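Transferrin (Manduca sexta, PDB 6WB6) binds a single ferric ion per molecule together with a carbonate anion and serves as an iron transport protein. Local coordinates at residues A[224-227]-A[228-232]; A[331-335]-A[336-340]; A[251-254]-A[255-259]. All coordinates share one frame; numbering follows the deposited sequence.

Contact 1. Residues A[224-227]-A[228-232]; sequences IFTR and KFFGL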
ATOM      1  N   ILE A 224      21.364  14.313 -14.266  1.00 21.62           N
ATOM      2  CA  ILE A 224      20.717  15.438 -14.910  1.00 19.05           C
ATOM      3  C   ILE A 224      20.541  16.572 -13.919  1.00 26.00           C
ATOM      4  O   ILE A 224      20.750  17.744 -14.263  1.00 20.57           O
ATOM      5  CB  ILE A 224      19.389  14.993 -15.552  1.00 23.95           C
ATOM      6  CG1 ILE A 224      18.778  16.137 -16.333  1.00 25.62           C
ATOM      7  CG2 ILE A 224      18.400  14.476 -14.508  1.00 14.60           C
ATOM      8  CD1 ILE A 224      17.653  15.698 -17.286  1.00 25.36           C
ATOM      9  N   PHE A 225      20.189  16.247 -12.664  1.00 22.36           N
ATOM     10  CA  PHE A 225      20.122  17.293 -11.649  1.00 17.49           C
ATOM     11  C   PHE A 225      21.504  17.740 -11.225  1.00 22.08           C
ATOM     12  O   PHE A 225      21.663  18.875 -10.767  1.00 24.05           O
ATOM     13  CB  PHE A 225      19.330  16.837 -10.424  1.00 21.50           C
ATOM     14  CG  PHE A 225      17.855  17.063 -10.557  1.00 23.66           C
ATOM     15  CD1 PHE A 225      17.068  16.125 -11.161  1.00 21.70           C
ATOM     16  CD2 PHE A 225      17.266  18.227 -10.104  1.00 27.35           C
ATOM     17  CE1 PHE A 225      15.740  16.322 -11.316  1.00 18.63           C
ATOM     18  CE2 PHE A 225      15.908  18.426 -10.252  1.00 26.22           C
ATOM     19  CZ  PHE A 225      15.153  17.473 -10.866  1.00 30.16           C
ATOM     20  N   THR A 226      22.514  16.885 -11.367  1.00 18.07           N
ATOM     21  CA  THR A 226      23.868  17.328 -11.043  1.00 21.25           C
ATOM     22  C   THR A 226      24.366  18.311 -12.100  1.00 21.92           C
ATOM     23  O   THR A 226      24.900  19.379 -11.780  1.00 25.59           O
ATOM     24  CB  THR A 226      24.805  16.135 -10.928  1.00 19.96           C
ATOM     25  OG1 THR A 226      24.324  15.227  -9.924  1.00 21.81           O
ATOM     26  CG2 THR A 226      26.212  16.581 -10.570  1.00 21.29           C
ATOM     27  N   ARG A 227      24.159  17.981 -13.367  1.00 21.38           N
ATOM     28  CA  ARG A 227      24.586  18.864 -14.435  1.00 23.59           C
ATOM     29  C   ARG A 227      23.848  20.202 -14.379  1.00 20.02           C
ATOM     30  O   ARG A 227      24.471  21.258 -14.474  1.00 24.44           O
ATOM     31  CB  ARG A 227      24.383  18.152 -15.764  1.00 18.56           C
ATOM     32  CG  ARG A 227      25.347  17.028 -15.921  1.00 23.37           C
ATOM     33  CD  ARG A 227      25.306  16.412 -17.305  1.00 27.87           C
ATOM     34  NE  ARG A 227      25.721  17.352 -18.333  1.00 31.84           N
ATOM     35  CZ  ARG A 227      26.982  17.632 -18.624  1.00 26.13           C
ATOM     36  NH1 ARG A 227      27.965  17.038 -17.966  1.00 24.06           N
ATOM     37  NH2 ARG A 227      27.245  18.504 -19.589  1.00 27.58           N
ATOM     38  N   LYS A 228      22.538  20.183 -14.163  1.00 21.50           N
ATOM     39  CA  LYS A 228      21.799  21.440 -14.140  1.00 28.11           C
ATOM     40  C   LYS A 228      22.140  22.277 -12.918  1.00 22.93           C
ATOM     41  O   LYS A 228      22.113  23.511 -12.986  1.00 18.85           O
ATOM     42  CB  LYS A 228      20.302  21.173 -14.169  1.00 23.68           C
ATOM     43  CG  LYS A 228      19.880  20.464 -15.397  1.00 25.63           C
ATOM     44  CD  LYS A 228      18.378  20.326 -15.473  1.00 16.29           C
ATOM     45  CE  LYS A 228      18.024  19.761 -16.803  1.00 23.03           C
ATOM     46  NZ  LYS A 228      16.615  19.325 -16.819  1.00 32.38           N
ATOM     47  N   PHE A 229      22.460  21.628 -11.804  1.00 20.47           N
ATOM     48  CA  PHE A 229      22.845  22.361 -10.608  1.00 25.53           C
ATOM     49  C   PHE A 229      24.013  23.276 -10.917  1.00 25.86           C
ATOM     50  O   PHE A 229      24.110  24.364 -10.361  1.00 18.69           O
ATOM     51  CB  PHE A 229      23.200  21.372  -9.487  1.00 23.20           C
ATOM     52  CG  PHE A 229      23.526  22.019  -8.149  1.00 21.18           C
ATOM     53  CD1 PHE A 229      22.524  22.506  -7.330  1.00 20.70           C
ATOM     54  CD2 PHE A 229      24.827  22.079  -7.700  1.00 21.04           C
ATOM     55  CE1 PHE A 229      22.833  23.071  -6.099  1.00 28.58           C
ATOM     56  CE2 PHE A 229      25.144  22.644  -6.483  1.00 22.12           C
ATOM     57  CZ  PHE A 229      24.151  23.140  -5.685  1.00 27.48           C
ATOM     58  N   PHE A 230      24.885  22.856 -11.828  1.00 27.47           N
ATOM     59  CA  PHE A 230      26.053  23.620 -12.225  1.00 28.44           C
ATOM     60  C   PHE A 230      25.860  24.329 -13.552  1.00 25.45           C
ATOM     61  O   PHE A 230      26.843  24.660 -14.217  1.00 30.75           O
ATOM     62  CB  PHE A 230      27.257  22.692 -12.283  1.00 25.77           C
ATOM     63  CG  PHE A 230      27.575  22.045 -10.957  1.00 30.19           C
ATOM     64  CD1 PHE A 230      28.020  22.803  -9.892  1.00 22.86           C
ATOM     65  CD2 PHE A 230      27.416  20.685 -10.776  1.00 21.64           C
ATOM     66  CE1 PHE A 230      28.311  22.207  -8.699  1.00 22.77           C
ATOM     67  CE2 PHE A 230      27.704  20.098  -9.590  1.00 22.47           C
ATOM     68  CZ  PHE A 230      28.150  20.853  -8.545  1.00 17.92           C
ATOM     69  N   GLY A 231      24.614  24.520 -13.970  1.00 31.84           N
ATOM     70  CA  GLY A 231      24.335  25.228 -15.208  1.00 32.65           C
ATOM     71  C   GLY A 231      24.782  24.497 -16.449  1.00 32.96           C
ATOM     72  O   GLY A 231      24.848  25.095 -17.533  1.00 23.96           O
ATOM     73  N   LEU A 232      25.085  23.219 -16.328  1.00 25.19           N
ATOM     74  CA  LEU A 232      25.640  22.527 -17.474  1.00 21.04           C
ATOM     75  C   LEU A 232      24.537  22.018 -18.389  1.00 32.34           C
ATOM     76  O   LEU A 232      23.409  21.784 -17.943  1.00 32.20           O
ATOM     77  CB  LEU A 232      26.508  21.372 -17.018  1.00 26.41           C
ATOM     78  CG  LEU A 232      27.783  21.841 -16.322  1.00 27.03           C
ATOM     79  CD1 LEU A 232      28.473  20.658 -15.675  1.00 25.08           C
ATOM     80  CD2 LEU A 232      28.706  22.491 -17.313  1.00 28.04           C
TER

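Contact 2. Residues A[331-335]-A[336-340]; sequences DYLNK and ANYTE. With NAG (2-acetamido-2-deoxy-beta-D-glucopyranose), chain C.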
ATOM      1  N   ASP A 331      18.113  -9.052 -19.400  1.00 22.89           N
ATOM      2  CA  ASP A 331      19.286  -8.430 -20.007  1.00 22.96           C
ATOM      3  C   ASP A 331      19.111  -6.925 -20.080  1.00 30.46           C
ATOM      4  O   ASP A 331      20.086  -6.167 -19.951  1.00 21.73           O
ATOM      5  CB  ASP A 331      19.537  -9.004 -21.396  1.00 27.91           C
ATOM      6  CG  ASP A 331      19.897 -10.470 -21.345  1.00 30.56           C
ATOM      7  OD1 ASP A 331      20.500 -10.880 -20.343  1.00 30.09           O
ATOM      8  OD2 ASP A 331      19.573 -11.205 -22.293  1.00 27.23           O
ATOM      9  N   TYR A 332      17.872  -6.481 -20.292  1.00 26.11           N
ATOM     10  CA  TYR A 332      17.568  -5.063 -20.215  1.00 21.57           C
ATOM     11  C   TYR A 332      17.886  -4.520 -18.832  1.00 24.49           C
ATOM     12  O   TYR A 332      18.514  -3.464 -18.694  1.00 20.07           O
ATOM     13  CB  TYR A 332      16.093  -4.856 -20.531  1.00 23.91           C
ATOM     14  CG  TYR A 332      15.642  -3.410 -20.539  1.00 23.51           C
ATOM     15  CD1 TYR A 332      16.002  -2.559 -21.567  1.00 17.82           C
ATOM     16  CD2 TYR A 332      14.841  -2.912 -19.529  1.00 22.20           C
ATOM     17  CE1 TYR A 332      15.569  -1.262 -21.601  1.00 22.77           C
ATOM     18  CE2 TYR A 332      14.399  -1.594 -19.546  1.00 14.32           C
ATOM     19  CZ  TYR A 332      14.772  -0.779 -20.584  1.00 19.99           C
ATOM     20  OH  TYR A 332      14.365   0.542 -20.620  1.00 24.31           O
ATOM     21  N   LEU A 333      17.434  -5.227 -17.786  1.00 21.22           N
ATOM     22  CA  LEU A 333      17.688  -4.765 -16.429  1.00 17.38           C
ATOM     23  C   LEU A 333      19.155  -4.899 -16.073  1.00 25.95           C
ATOM     24  O   LEU A 333      19.724  -4.005 -15.430  1.00 17.63           O
ATOM     25  CB  LEU A 333      16.843  -5.540 -15.430  1.00 18.86           C
ATOM     26  CG  LEU A 333      15.339  -5.380 -15.565  1.00 14.30           C
ATOM     27  CD1 LEU A 333      14.672  -6.315 -14.590  1.00 18.69           C
ATOM     28  CD2 LEU A 333      14.900  -4.001 -15.333  1.00 18.31           C
ATOM     29  N   ASN A 334      19.779  -6.009 -16.482  1.00 18.47           N
ATOM     30  CA  ASN A 334      21.184  -6.226 -16.178  1.00 19.80           C
ATOM     31  C   ASN A 334      22.044  -5.058 -16.637  1.00 21.90           C
ATOM     32  O   ASN A 334      22.939  -4.625 -15.911  1.00 20.71           O
ATOM     33  CB  ASN A 334      21.680  -7.505 -16.835  1.00 27.54           C
ATOM     34  CG  ASN A 334      21.360  -8.744 -16.025  1.00 25.26           C
ATOM     35  OD1 ASN A 334      20.784  -8.676 -14.932  1.00 24.15           O
ATOM     36  ND2 ASN A 334      21.738  -9.888 -16.562  1.00 18.95           N
ATOM     37  N   LYS A 335      21.818  -4.549 -17.846  1.00 20.55           N
ATOM     38  CA  LYS A 335      22.793  -3.599 -18.360  1.00 22.64           C
ATOM     39  C   LYS A 335      22.693  -2.247 -17.666  1.00 28.85           C
ATOM     40  O   LYS A 335      23.508  -1.345 -17.932  1.00 19.37           O
ATOM     41  CB  LYS A 335      22.636  -3.440 -19.879  1.00 28.06           C
ATOM     42  CG  LYS A 335      21.274  -2.931 -20.339  1.00 27.32           C
ATOM     43  CD  LYS A 335      21.188  -2.877 -21.853  1.00 24.76           C
ATOM     44  CE  LYS A 335      19.877  -2.305 -22.315  1.00 27.92           C
ATOM     45  NZ  LYS A 335      19.743  -0.844 -22.021  1.00 26.54           N
ATOM     46  N   ALA A 336      21.713  -2.094 -16.784  1.00 22.77           N
ATOM     47  CA  ALA A 336      21.606  -0.925 -15.946  1.00 27.83           C
ATOM     48  C   ALA A 336      22.169  -1.181 -14.558  1.00 28.00           C
ATOM     49  O   ALA A 336      22.212  -0.251 -13.750  1.00 20.08           O
ATOM     50  CB  ALA A 336      20.150  -0.487 -15.839  1.00 16.03           C
ATOM     51  N   ASN A 337      22.644  -2.407 -14.299  1.00 19.85           N
ATOM     52  CA  ASN A 337      22.902  -2.912 -12.950  1.00 26.40           C
ATOM     53  C   ASN A 337      21.650  -2.859 -12.084  1.00 22.03           C
ATOM     54  O   ASN A 337      21.726  -2.721 -10.865  1.00 21.14           O
ATOM     55  CB  ASN A 337      24.033  -2.152 -12.269  1.00 19.66           C
ATOM     56  CG  ASN A 337      25.369  -2.371 -12.951  1.00 25.16           C
ATOM     57  OD1 ASN A 337      25.615  -3.419 -13.546  1.00 32.06           O
ATOM     58  ND2 ASN A 337      26.239  -1.386 -12.869  1.00 24.57           N
ATOM     59  N   TYR A 338      20.481  -2.956 -12.695  1.00 16.70           N
ATOM     60  CA  TYR A 338      19.263  -2.711 -11.943  1.00 15.47           C
ATOM     61  C   TYR A 338      18.612  -3.989 -11.441  1.00 14.84           C
ATOM     62  O   TYR A 338      17.740  -3.914 -10.577  1.00 20.64           O
ATOM     63  CB  TYR A 338      18.277  -1.901 -12.803  1.00 17.72           C
ATOM     64  CG  TYR A 338      17.212  -1.209 -12.003  1.00 16.66           C
ATOM     65  CD1 TYR A 338      17.510  -0.089 -11.255  1.00 15.21           C
ATOM     66  CD2 TYR A 338      15.907  -1.672 -12.000  1.00 21.06           C
ATOM     67  CE1 TYR A 338      16.544   0.560 -10.535  1.00 19.42           C
ATOM     68  CE2 TYR A 338      14.924  -1.033 -11.266  1.00 22.37           C
ATOM     69  CZ  TYR A 338      15.258   0.097 -10.543  1.00 17.02           C
ATOM     70  OH  TYR A 338      14.315   0.739  -9.796  1.00 16.85           O
ATOM     71  N   THR A 339      18.988  -5.153 -11.966  1.00 18.08           N
ATOM     72  CA  THR A 339      18.457  -6.389 -11.390  1.00 20.91           C
ATOM     73  C   THR A 339      18.929  -6.531  -9.950  1.00 17.54           C
ATOM     74  O   THR A 339      18.146  -6.887  -9.060  1.00 18.85           O
ATOM     75  CB  THR A 339      18.890  -7.597 -12.221  1.00 21.59           C
ATOM     76  OG1 THR A 339      18.713  -7.324 -13.614  1.00 24.62           O
ATOM     77  CG2 THR A 339      18.060  -8.829 -11.829  1.00 17.74           C
ATOM     78  N   GLU A 340      20.205  -6.210  -9.709  1.00 20.69           N
ATOM     79  CA  GLU A 340      20.767  -6.159  -8.357  1.00 19.62           C
ATOM     80  C   GLU A 340      19.894  -5.350  -7.421  1.00 20.61           C
ATOM     81  O   GLU A 340      19.601  -5.770  -6.291  1.00 20.15           O
ATOM     82  CB  GLU A 340      22.165  -5.527  -8.407  1.00 27.71           C
ATOM     83  CG  GLU A 340      23.175  -6.296  -9.202  1.00 40.02           C
ATOM     84  CD  GLU A 340      24.477  -5.522  -9.380  1.00 42.74           C
ATOM     85  OE1 GLU A 340      25.144  -5.229  -8.365  1.00 32.99           O
ATOM     86  OE2 GLU A 340      24.815  -5.201 -10.540  1.00 41.98           O
TER
HETATM   87  C1  NAG C   1      27.516  -1.587 -13.481  1.00 28.12           C
HETATM   88  C2  NAG C   1      28.022  -0.305 -14.117  1.00 31.01           C
HETATM   89  C3  NAG C   1      29.498  -0.342 -14.529  1.00 33.23           C
HETATM   90  C4  NAG C   1      30.394  -1.031 -13.495  1.00 36.92           C
HETATM   91  C5  NAG C   1      29.723  -2.245 -12.856  1.00 36.64           C
HETATM   92  C6  NAG C   1      30.469  -2.642 -11.603  1.00 34.71           C
HETATM   93  C7  NAG C   1      26.158   0.857 -15.227  1.00 30.69           C
HETATM   94  C8  NAG C   1      25.554   1.123 -16.571  1.00 26.39           C
HETATM   95  N2  NAG C   1      27.184   0.008 -15.259  1.00 24.59           N
HETATM   96  O3  NAG C   1      29.903   1.026 -14.690  1.00 32.82           O
HETATM   97  O4  NAG C   1      31.580  -1.585 -14.082  1.00 32.31           O
HETATM   98  O5  NAG C   1      28.384  -1.989 -12.438  1.00 30.68           O
HETATM   99  O6  NAG C   1      30.464  -1.490 -10.768  1.00 31.64           O
HETATM  100  O7  NAG C   1      25.740   1.397 -14.211  1.00 24.52           O

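Contact 3. Residues A[251-254]-A[255-259]; sequences YLCV and DGSKA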
ATOM      1  N   TYR A 251      32.291  13.684  -9.292  1.00 21.57           N
ATOM      2  CA  TYR A 251      31.689  12.390  -9.077  1.00 23.41           C
ATOM      3  C   TYR A 251      32.727  11.518  -8.396  1.00 24.20           C
ATOM      4  O   TYR A 251      33.917  11.615  -8.681  1.00 22.76           O
ATOM      5  CB  TYR A 251      31.253  11.739 -10.382  1.00 22.61           C
ATOM      6  CG  TYR A 251      30.274  12.505 -11.207  1.00 16.84           C
ATOM      7  CD1 TYR A 251      28.993  12.764 -10.759  1.00 21.70           C
ATOM      8  CD2 TYR A 251      30.613  12.910 -12.480  1.00 26.29           C
ATOM      9  CE1 TYR A 251      28.095  13.459 -11.546  1.00 23.71           C
ATOM     10  CE2 TYR A 251      29.738  13.585 -13.269  1.00 23.61           C
ATOM     11  CZ  TYR A 251      28.478  13.863 -12.809  1.00 19.00           C
ATOM     12  OH  TYR A 251      27.619  14.546 -13.633  1.00 20.29           O
ATOM     13  N   LEU A 252      32.276  10.659  -7.500  1.00 23.58           N
ATOM     14  CA  LEU A 252      33.105   9.602  -6.956  1.00 23.05           C
ATOM     15  C   LEU A 252      32.725   8.313  -7.680  1.00 32.43           C
ATOM     16  O   LEU A 252      31.546   7.927  -7.696  1.00 22.43           O
ATOM     17  CB  LEU A 252      32.905   9.491  -5.446  1.00 18.66           C
ATOM     18  CG  LEU A 252      33.662   8.363  -4.745  1.00 27.81           C
ATOM     19  CD1 LEU A 252      35.165   8.612  -4.722  1.00 23.80           C
ATOM     20  CD2 LEU A 252      33.142   8.164  -3.312  1.00 27.10           C
ATOM     21  N   CYS A 253      33.713   7.679  -8.314  1.00 24.47           N
ATOM     22  CA  CYS A 253      33.507   6.476  -9.111  1.00 19.54           C
ATOM     23  C   CYS A 253      33.727   5.214  -8.277  1.00 26.08           C
ATOM     24  O   CYS A 253      34.383   5.240  -7.232  1.00 29.42           O
ATOM     25  CB  CYS A 253      34.435   6.492 -10.323  1.00 23.06           C
ATOM     26  SG  CYS A 253      34.427   8.069 -11.234  1.00 31.51           S
ATOM     27  N   VAL A 254      33.137   4.096  -8.730  1.00 20.05           N
ATOM     28  CA  VAL A 254      33.338   2.838  -7.999  1.00 23.07           C
ATOM     29  C   VAL A 254      34.828   2.539  -7.863  1.00 22.63           C
ATOM     30  O   VAL A 254      35.265   1.955  -6.869  1.00 33.55           O
ATOM     31  CB  VAL A 254      32.591   1.664  -8.670  1.00 34.97           C
ATOM     32  CG1 VAL A 254      32.785   0.349  -7.851  1.00 43.88           C
ATOM     33  CG2 VAL A 254      31.126   1.971  -8.802  1.00 32.93           C
ATOM     34  N   ASP A 255      35.621   2.910  -8.866  1.00 34.78           N
ATOM     35  CA  ASP A 255      37.083   2.963  -8.813  1.00 38.53           C
ATOM     36  C   ASP A 255      37.639   3.408  -7.459  1.00 37.91           C
ATOM     37  O   ASP A 255      38.733   3.000  -7.046  1.00 37.30           O
ATOM     38  CB  ASP A 255      37.553   3.947  -9.903  1.00 27.33           C
ATOM     39  CG  ASP A 255      38.653   3.402 -10.758  1.00 42.78           C
ATOM     40  OD1 ASP A 255      39.386   2.503 -10.300  1.00 65.20           O
ATOM     41  OD2 ASP A 255      38.793   3.888 -11.897  1.00 54.83           O
ATOM     42  N   GLY A 256      36.893   4.253  -6.759  1.00 27.77           N
ATOM     43  CA  GLY A 256      37.444   5.093  -5.737  1.00 28.50           C
ATOM     44  C   GLY A 256      38.030   6.377  -6.271  1.00 24.07           C
ATOM     45  O   GLY A 256      38.433   7.229  -5.475  1.00 34.88           O
ATOM     46  N   SER A 257      38.103   6.532  -7.594  1.00 27.09           N
ATOM     47  CA  SER A 257      38.643   7.719  -8.231  1.00 29.21           C
ATOM     48  C   SER A 257      37.582   8.810  -8.300  1.00 27.48           C
ATOM     49  O   SER A 257      36.404   8.585  -8.043  1.00 18.97           O
ATOM     50  CB  SER A 257      39.156   7.399  -9.638  1.00 35.00           C
ATOM     51  OG  SER A 257      38.124   6.936 -10.498  1.00 33.06           O
ATOM     52  N   LYS A 258      38.026  10.013  -8.620  1.00 19.96           N
ATOM     53  CA  LYS A 258      37.145  11.135  -8.886  1.00 24.90           C
ATOM     54  C   LYS A 258      37.142  11.403 -10.382  1.00 25.16           C
ATOM     55  O   LYS A 258      38.111  11.105 -11.085  1.00 38.84           O
ATOM     56  CB  LYS A 258      37.587  12.377  -8.109  1.00 28.40           C
ATOM     57  CG  LYS A 258      37.528  12.161  -6.607  1.00 29.99           C
ATOM     58  CD  LYS A 258      37.952  13.385  -5.862  1.00 29.98           C
ATOM     59  CE  LYS A 258      38.444  13.028  -4.517  1.00 26.62           C
ATOM     60  NZ  LYS A 258      39.171  14.169  -3.860  1.00 31.82           N
ATOM     61  N   ALA A 259      36.017  11.902 -10.873  1.00 28.68           N
ATOM     62  CA  ALA A 259      35.850  12.306 -12.259  1.00 34.85           C
ATOM     63  C   ALA A 259      35.173  13.668 -12.283  1.00 31.25           C
ATOM     64  O   ALA A 259      34.317  13.941 -11.434  1.00 28.66           O
ATOM     65  CB  ALA A 259      34.997  11.298 -13.037  1.00 35.31           C
TER

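Contact 1. Residues A[224-227]-A[228-232]
R227 and L232 close a Schellman motif at the C-terminal end of helix 223-229. L232 N donates to R227 O at 2.8 Å. Inside that loop, G231 N donates to K228 O at 2.9 Å. G231 has a positive phi of 67°, which favours glycine, and here the chain turns off the helix. R227 O also takes a weak bond from F230 N. One turn back, the regular helix bonds persist: K228 N reaches I224 O at 3.0 Å, and F229 N reaches F225 O.

The tightly packed side is that of T226, F229 and F230, all buried. The side chains of T226 and F230 run alongside each other. T226 CG2 meets the ring at its edge, in the ring plane, 3.9 Å from F230 CE2. With chi1 at -58°, the methyl is turned to the ring while OG1 stays beside the backbone N and bonds to K222 O. F229 CD2 lies over one face of the F230 ring. L208 of helix 203-213 and V93 and V95 of strand 90-97 pack on this side. The F225 ring meets that of Y204, an iron ligand, and the F225 side chain is about 8 Å from the ferric ion.

The side of I224, R227 and K228 is only partly exposed, and the polar ends of R227 and K228 are anchored outside the contact. The extended K228 chain runs beside I224, with K228 CE 3.7 Å from I224 CG1. K228 NZ continues to a salt bridge with E82. R227 bends at chi3 (64°), and its NE donates to P233 O. The bend carries the guanidinium group across the L232 side chain. L232 CB sits over one guanidinium face, towards its rim, 3.9 Å from R227 NH2.

Contact 2. Residues A[331-335]-A[336-340]
T339 OG1, held beside its own backbone N (chi1 -45°), donates to N334 OD1 at 2.8 Å, tilted 24° from the amide carbonyl plane. The same hydroxyl rests against L333 CB at 3.2 Å. A valine in place of T339 would probably leave N334 OD1 without this donor and the amide free to turn.

The backbone holds these side chains in place. Helix 329-334 ends in a Schellman motif: Y338 N bonds to L333 O at 3.0 Å, and N337 N to N334 O at 2.8 Å. N337 has positive phi (57°) and closes a type I turn begun at N334. L333 O also accepts A336 N, so two N-H groups grip it from opposite faces of its plane. L333 CD2 touches Y338 CD2 at 4.2 Å.

N337 ND2 is bonded covalently to NAG C1 and also donates to W268 O. Y338 OH hydrogen-bonds to OD1 of N121, a residue of the carbonate pocket. P58 and Y62 of helix 58-65 pack on L333, Y338 also touches K125 of helix 121-131, and Y332 lies on I327 of strand 320-327. The turn thus joins helices 329-334 and 338-342 between these elements.

Contact 3. Residues A[251-254]-A[255-259]
Strands 249-252 and 258-260 form a beta hairpin, and this contact holds its last strand pairs and its turn. Y251 and A259 are an antiparallel hydrogen-bonded pair. Y251 N donates to A259 O at 3.0 Å, almost in line with the carbonyl bond, and A259 N returns a bond to Y251 O. L252 and K258 make the next, non-hydrogen-bonded pair. Here K258 CA makes a CA-H...O contact to Y251 O at 3.3 Å.

Beyond the strands, C253 N donates to S257 O at 2.9 Å with a nearly straight angle of 175°. The turn then closes with G256 N on C253 O at 2.7 Å. G256 has positive phi (85°), where a CB would collide with the carbonyl oxygen of D255. D255 OD2 takes a weak bond from S257 OG.

L252 folds CD1 back over the turn, 3.5 Å from S257 O and close to G256 O. I102 and L105 also pack on L252. C253 SG lies anti to its carbonyl carbon (chi1 -48°), which brings it to A259 CB at 3.7 Å and into a disulfide with C266. Y251, on the same face as A259, packs on V93 and V95 of strand 90-97. K258, on the L252 face, sends NZ to the carbonyl oxygens of K98 and L100. V254 touches two sugars of the glycan carried by N337. This is a short antiparallel beta hairpin, tied at C253 to the chain that follows, and joined through strand 249-252 to strand 90-97 in the mixed sheet of a transferrin lobe.

How the contacts relate
All three contacts lie in the same transferrin-like region of the chain. Contacts 1 and 3 touch directly: T226 CG2 of helix 223-229 packs on Y251 CE1 of strand 249-252 at 3.8 Å. Contact 2 touches neither; its nearest atoms are about 7 Å from contact 3, and N337 carries a glycan whose sugars reach V254 there. Contacts 1 and 2 both end a helix with a Schellman motif, whereas contact 3 pairs two strands. Contact 2 is the most buried, despite exposed N334 and K335. Contact 1 mixes a core of aromatic rings with a charged, partly exposed flank. Contact 3 relies on backbone bonds, its disulfide leading away; D255 is exposed while G256 is buried.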